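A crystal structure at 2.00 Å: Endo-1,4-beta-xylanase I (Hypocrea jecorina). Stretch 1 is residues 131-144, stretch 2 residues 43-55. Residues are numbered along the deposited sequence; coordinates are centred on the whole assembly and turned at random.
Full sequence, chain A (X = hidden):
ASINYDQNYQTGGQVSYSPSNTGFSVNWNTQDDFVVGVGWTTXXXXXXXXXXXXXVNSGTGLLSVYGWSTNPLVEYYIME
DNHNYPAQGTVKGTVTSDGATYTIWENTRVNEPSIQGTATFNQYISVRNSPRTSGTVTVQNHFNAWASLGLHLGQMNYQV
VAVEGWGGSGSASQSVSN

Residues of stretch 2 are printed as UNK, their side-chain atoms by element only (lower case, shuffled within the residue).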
# COMPACT_ATOMS: atom_id res chain seq x y z
N PRO A 131 13.48 -19.86 12.68
CA PRO A 131 12.41 -20.17 11.73
C PRO A 131 12.00 -21.64 11.69
O PRO A 131 12.85 -22.53 11.76
CB PRO A 131 13.00 -19.73 10.39
CG PRO A 131 13.94 -18.65 10.76
CD PRO A 131 14.61 -19.23 11.97
N ARG A 132 10.69 -21.86 11.59
CA ARG A 132 10.11 -23.20 11.50
C ARG A 132 8.87 -23.16 10.61
O ARG A 132 8.34 -22.09 10.31
CB ARG A 132 9.73 -23.75 12.90
CG ARG A 132 8.76 -22.87 13.68
CD ARG A 132 8.31 -23.50 15.01
NE ARG A 132 7.34 -22.61 15.65
CZ ARG A 132 6.72 -22.85 16.80
NH1 ARG A 132 6.93 -23.97 17.47
NH2 ARG A 132 5.89 -21.94 17.30
N THR A 133 8.44 -24.34 10.18
CA THR A 133 7.27 -24.47 9.32
C THR A 133 6.20 -25.36 9.97
O THR A 133 5.17 -25.64 9.36
CB THR A 133 7.66 -25.07 7.96
OG1 THR A 133 8.48 -26.23 8.15
CG2 THR A 133 8.41 -24.05 7.13
N SER A 134 6.44 -25.76 11.22
CA SER A 134 5.52 -26.63 11.97
C SER A 134 5.57 -26.26 13.45
O SER A 134 6.66 -26.09 14.01
CB SER A 134 5.95 -28.10 11.83
OG SER A 134 6.25 -28.44 10.49
N GLY A 135 4.41 -26.15 14.09
CA GLY A 135 4.40 -25.83 15.51
C GLY A 135 3.12 -25.27 16.07
O GLY A 135 2.06 -25.34 15.45
N THR A 136 3.21 -24.76 17.30
CA THR A 136 2.09 -24.15 18.00
C THR A 136 2.54 -22.76 18.37
O THR A 136 3.71 -22.56 18.72
CB THR A 136 1.75 -24.89 19.30
OG1 THR A 136 1.43 -26.25 19.02
CG2 THR A 136 0.58 -24.22 20.02
N VAL A 137 1.63 -21.81 18.29
CA VAL A 137 1.92 -20.43 18.62
C VAL A 137 0.98 -19.97 19.74
O VAL A 137 -0.21 -19.74 19.49
CB VAL A 137 1.74 -19.50 17.38
CG1 VAL A 137 1.92 -18.03 17.75
CG2 VAL A 137 2.71 -19.89 16.30
N THR A 138 1.50 -19.91 20.96
CA THR A 138 0.72 -19.46 22.11
C THR A 138 0.58 -17.93 21.96
O THR A 138 1.41 -17.17 22.45
CB THR A 138 1.44 -19.81 23.45
OG1 THR A 138 1.81 -21.20 23.44
CG2 THR A 138 0.52 -19.59 24.63
N VAL A 139 -0.46 -17.51 21.26
CA VAL A 139 -0.70 -16.09 21.00
C VAL A 139 -0.75 -15.14 22.20
O VAL A 139 -0.38 -13.97 22.06
CB VAL A 139 -1.96 -15.88 20.12
CG1 VAL A 139 -1.71 -16.42 18.72
CG2 VAL A 139 -3.16 -16.57 20.74
N GLN A 140 -1.19 -15.62 23.36
CA GLN A 140 -1.26 -14.76 24.55
C GLN A 140 0.12 -14.27 24.98
O GLN A 140 0.26 -13.13 25.40
CB GLN A 140 -1.94 -15.46 25.73
CG GLN A 140 -3.43 -15.14 25.86
CD GLN A 140 -3.74 -13.65 25.98
OE1 GLN A 140 -3.42 -13.01 26.98
NE2 GLN A 140 -4.41 -13.11 24.97
N ASN A 141 1.13 -15.13 24.88
CA ASN A 141 2.48 -14.75 25.25
C ASN A 141 2.94 -13.53 24.44
O ASN A 141 3.68 -12.68 24.95
CB ASN A 141 3.44 -15.92 25.04
CG ASN A 141 3.21 -17.07 26.02
OD1 ASN A 141 2.45 -16.93 26.99
ND2 ASN A 141 3.86 -18.20 25.78
N HIS A 142 2.50 -13.45 23.19
CA HIS A 142 2.86 -12.32 22.34
C HIS A 142 2.04 -11.10 22.70
O HIS A 142 2.57 -10.00 22.75
CB HIS A 142 2.70 -12.68 20.86
CG HIS A 142 3.67 -13.72 20.41
ND1 HIS A 142 4.94 -13.42 19.98
CD2 HIS A 142 3.59 -15.08 20.40
CE1 HIS A 142 5.61 -14.53 19.74
NE2 HIS A 142 4.81 -15.55 19.99
N PHE A 143 0.76 -11.29 22.99
CA PHE A 143 -0.09 -10.16 23.36
C PHE A 143 0.37 -9.55 24.70
O PHE A 143 0.31 -8.34 24.89
CB PHE A 143 -1.55 -10.61 23.45
CG PHE A 143 -2.11 -11.17 22.17
CD1 PHE A 143 -1.66 -10.71 20.93
CD2 PHE A 143 -3.09 -12.16 22.20
CE1 PHE A 143 -2.19 -11.21 19.75
CE2 PHE A 143 -3.62 -12.67 21.02
CZ PHE A 143 -3.17 -12.19 19.80
N ASN A 144 0.82 -10.41 25.62
CA ASN A 144 1.30 -9.95 26.92
C ASN A 144 2.59 -9.16 26.74
O ASN A 144 2.72 -8.04 27.22
CB ASN A 144 1.53 -11.13 27.88
CG ASN A 144 0.23 -11.75 28.40
OD1 ASN A 144 -0.86 -11.25 28.15
ND2 ASN A 144 0.36 -12.84 29.14
N UNK A 43 -10.46 -13.40 16.33
CA UNK A 43 -9.35 -14.07 16.98
C UNK A 43 -9.50 -14.23 18.48
O UNK A 43 -10.23 -13.47 19.12
N UNK A 44 -8.78 -15.19 19.04
CA UNK A 44 -8.84 -15.43 20.47
C UNK A 44 -7.45 -15.68 21.06
O UNK A 44 -6.43 -15.41 20.42
o UNK A 44 -9.20 -17.84 20.32
c UNK A 44 -9.76 -16.62 20.77
N UNK A 45 -7.42 -16.21 22.28
CA UNK A 45 -6.18 -16.51 22.98
C UNK A 45 -5.77 -17.96 22.79
O UNK A 45 -4.75 -18.39 23.30
o UNK A 45 -6.71 -14.88 24.69
c UNK A 45 -6.37 -16.24 24.47
N UNK A 46 -6.56 -18.71 22.03
CA UNK A 46 -6.28 -20.12 21.79
C UNK A 46 -5.01 -20.35 21.00
O UNK A 46 -4.78 -19.72 19.98
c UNK A 46 -7.46 -20.76 21.09
N UNK A 47 -4.13 -21.22 21.52
CA UNK A 47 -2.86 -21.55 20.86
C UNK A 47 -3.13 -22.12 19.47
O UNK A 47 -3.84 -23.12 19.31
c UNK A 47 -2.72 -22.13 23.14
c UNK A 47 -2.26 -22.60 21.79
c UNK A 47 -4.17 -21.79 22.88
N UNK A 48 -2.56 -21.46 18.46
CA UNK A 48 -2.74 -21.86 17.07
C UNK A 48 -1.70 -22.86 16.55
O UNK A 48 -0.49 -22.61 16.63
c UNK A 48 -3.93 -18.39 15.79
c UNK A 48 -2.95 -21.05 14.71
c UNK A 48 -3.90 -19.70 16.58
c UNK A 48 -2.77 -20.63 16.16
N UNK A 49 -2.19 -23.96 16.00
CA UNK A 49 -1.35 -25.01 15.43
C UNK A 49 -1.25 -24.85 13.92
O UNK A 49 -2.25 -24.53 13.25
n UNK A 49 -3.44 -26.10 17.63
c UNK A 49 -2.27 -26.58 17.20
c UNK A 49 -1.95 -26.39 15.73
o UNK A 49 -1.47 -27.16 17.94
N UNK A 50 -0.04 -25.03 13.39
CA UNK A 50 0.22 -24.92 11.96
C UNK A 50 1.25 -25.99 11.61
O UNK A 50 1.98 -26.47 12.48
c UNK A 50 0.74 -23.52 11.59
c UNK A 50 2.26 -22.84 13.49
c UNK A 50 3.24 -23.31 11.35
c UNK A 50 2.10 -23.21 12.16
c UNK A 50 4.64 -22.69 13.21
c UNK A 50 4.50 -23.05 11.86
c UNK A 50 3.52 -22.58 14.02
N UNK A 51 1.31 -26.39 10.35
CA UNK A 51 2.27 -27.40 9.96
C UNK A 51 2.22 -27.66 8.48
O UNK A 51 1.21 -27.42 7.83
N UNK A 52 3.32 -28.13 7.93
CA UNK A 52 3.35 -28.40 6.51
C UNK A 52 4.64 -27.94 5.90
O UNK A 52 5.70 -28.01 6.53
N UNK A 53 4.56 -27.46 4.67
CA UNK A 53 5.75 -26.99 3.99
C UNK A 53 5.60 -25.52 3.65
O UNK A 53 4.51 -24.96 3.69
o UNK A 53 5.08 -27.54 1.69
c UNK A 53 6.01 -27.83 2.73
N UNK A 54 6.73 -24.89 3.33
CA UNK A 54 6.76 -23.48 2.98
C UNK A 54 8.12 -23.24 2.35
O UNK A 54 9.14 -23.15 3.04
c UNK A 54 5.79 -19.09 3.09
c UNK A 54 6.59 -22.62 4.23
c UNK A 54 7.82 -20.43 4.41
c UNK A 54 6.70 -21.14 3.98
c UNK A 54 7.92 -19.07 4.19
c UNK A 54 5.69 -20.46 3.32
c UNK A 54 6.91 -18.40 3.53
N UNK A 55 8.13 -23.23 1.02
CA UNK A 55 9.35 -23.03 0.25
C UNK A 55 9.32 -21.69 -0.49
O UNK A 55 8.30 -21.31 -1.05
c UNK A 55 9.52 -24.18 -0.74
o UNK A 55 10.74 -24.08 -1.44
O HOH W 1 -2.13 -18.29 24.08

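Position 43 has no side-chain atoms, and nothing of stretch 1 lies near it: Gly43. Position 44 carries one carbon, then one oxygen, pointing away from stretch 1, while its backbone O lies 3.5 Å from Val139 CG2; a carbon bearing one oxygen and no further branch is serine, Ser44. Position 45 has the same pair of atoms, its oxygen 2.9 Å from Gln140 NE2, and is likewise Ser45. Its carbonyl O accepts from water 1 at 2.7 Å, and that water accepts from Gln140 N at 2.9 Å, bridging loop to helix.

Position 46 has a single carbon, directed away: Ala46. Its N donates to Ser44 OG (3.3 Å), tying the loop to itself. At position 47 three carbons close a ring onto the backbone N, which identifies Pro47; Thr136 CG2 packs on its CB at 3.7 Å.

Position 48 shows four carbons, forked at the first, with one arm two carbons long. That is Ile48, whose CD1 reaches Val139 CG1 at 4.2 Å. Position 49 has two carbons, the second bearing one oxygen and one nitrogen, so a short amide: Asn49. Thr136 OG1 donates to its OD1 at 3.2 Å.

Position 50 has one carbon leading to a six-carbon ring with no oxygen, hence Phe50. Backbone atoms Gly135 N and Ser134 C lie over one ring face, and Arg132 NE meets the edge, 3.6 Å from CZ. An ideal CB on Gly135 would sit 3.5 Å from Phe50 CZ and 2.4 Å from Arg132 NH1.

Positions 51 and 52 lack side-chain atoms. At 51 the CA lies 3.4 Å from Thr133 O; this is Gly51, although a CB would have room. At 52 a CB would jam against the preceding carbonyl, which fits Gly52. Position 53 has one carbon and one oxygen, facing away: Ser53. Position 54 has a carbon and a six-carbon ring, its CB 3.7 Å from Thr133 CG2: Phe54. Position 55 repeats the carbon-oxygen pair beyond reach of stretch 1: Ser55.

The contact is a short antiparallel pairing, strand axes at 150°. Val137 and Ile48 exchange backbone bonds (Val137 N to Ile48 O 2.8 Å, Ile48 N to Val137 O 3.1 Å), as do Gly135 and Phe50 (Gly135 N to Phe50 O 2.9 Å, Phe50 N to Gly135 O 3.0 Å). Between them, Thr136 and Asn49 share one face; Val137, Ile48 and Phe50 share the other, where Phe50 CE1 meets Val137 CG2 at 3.6 Å. In all, 800 Å² is buried.

Stretch 2 43-55: GSSAPINFGGSFS
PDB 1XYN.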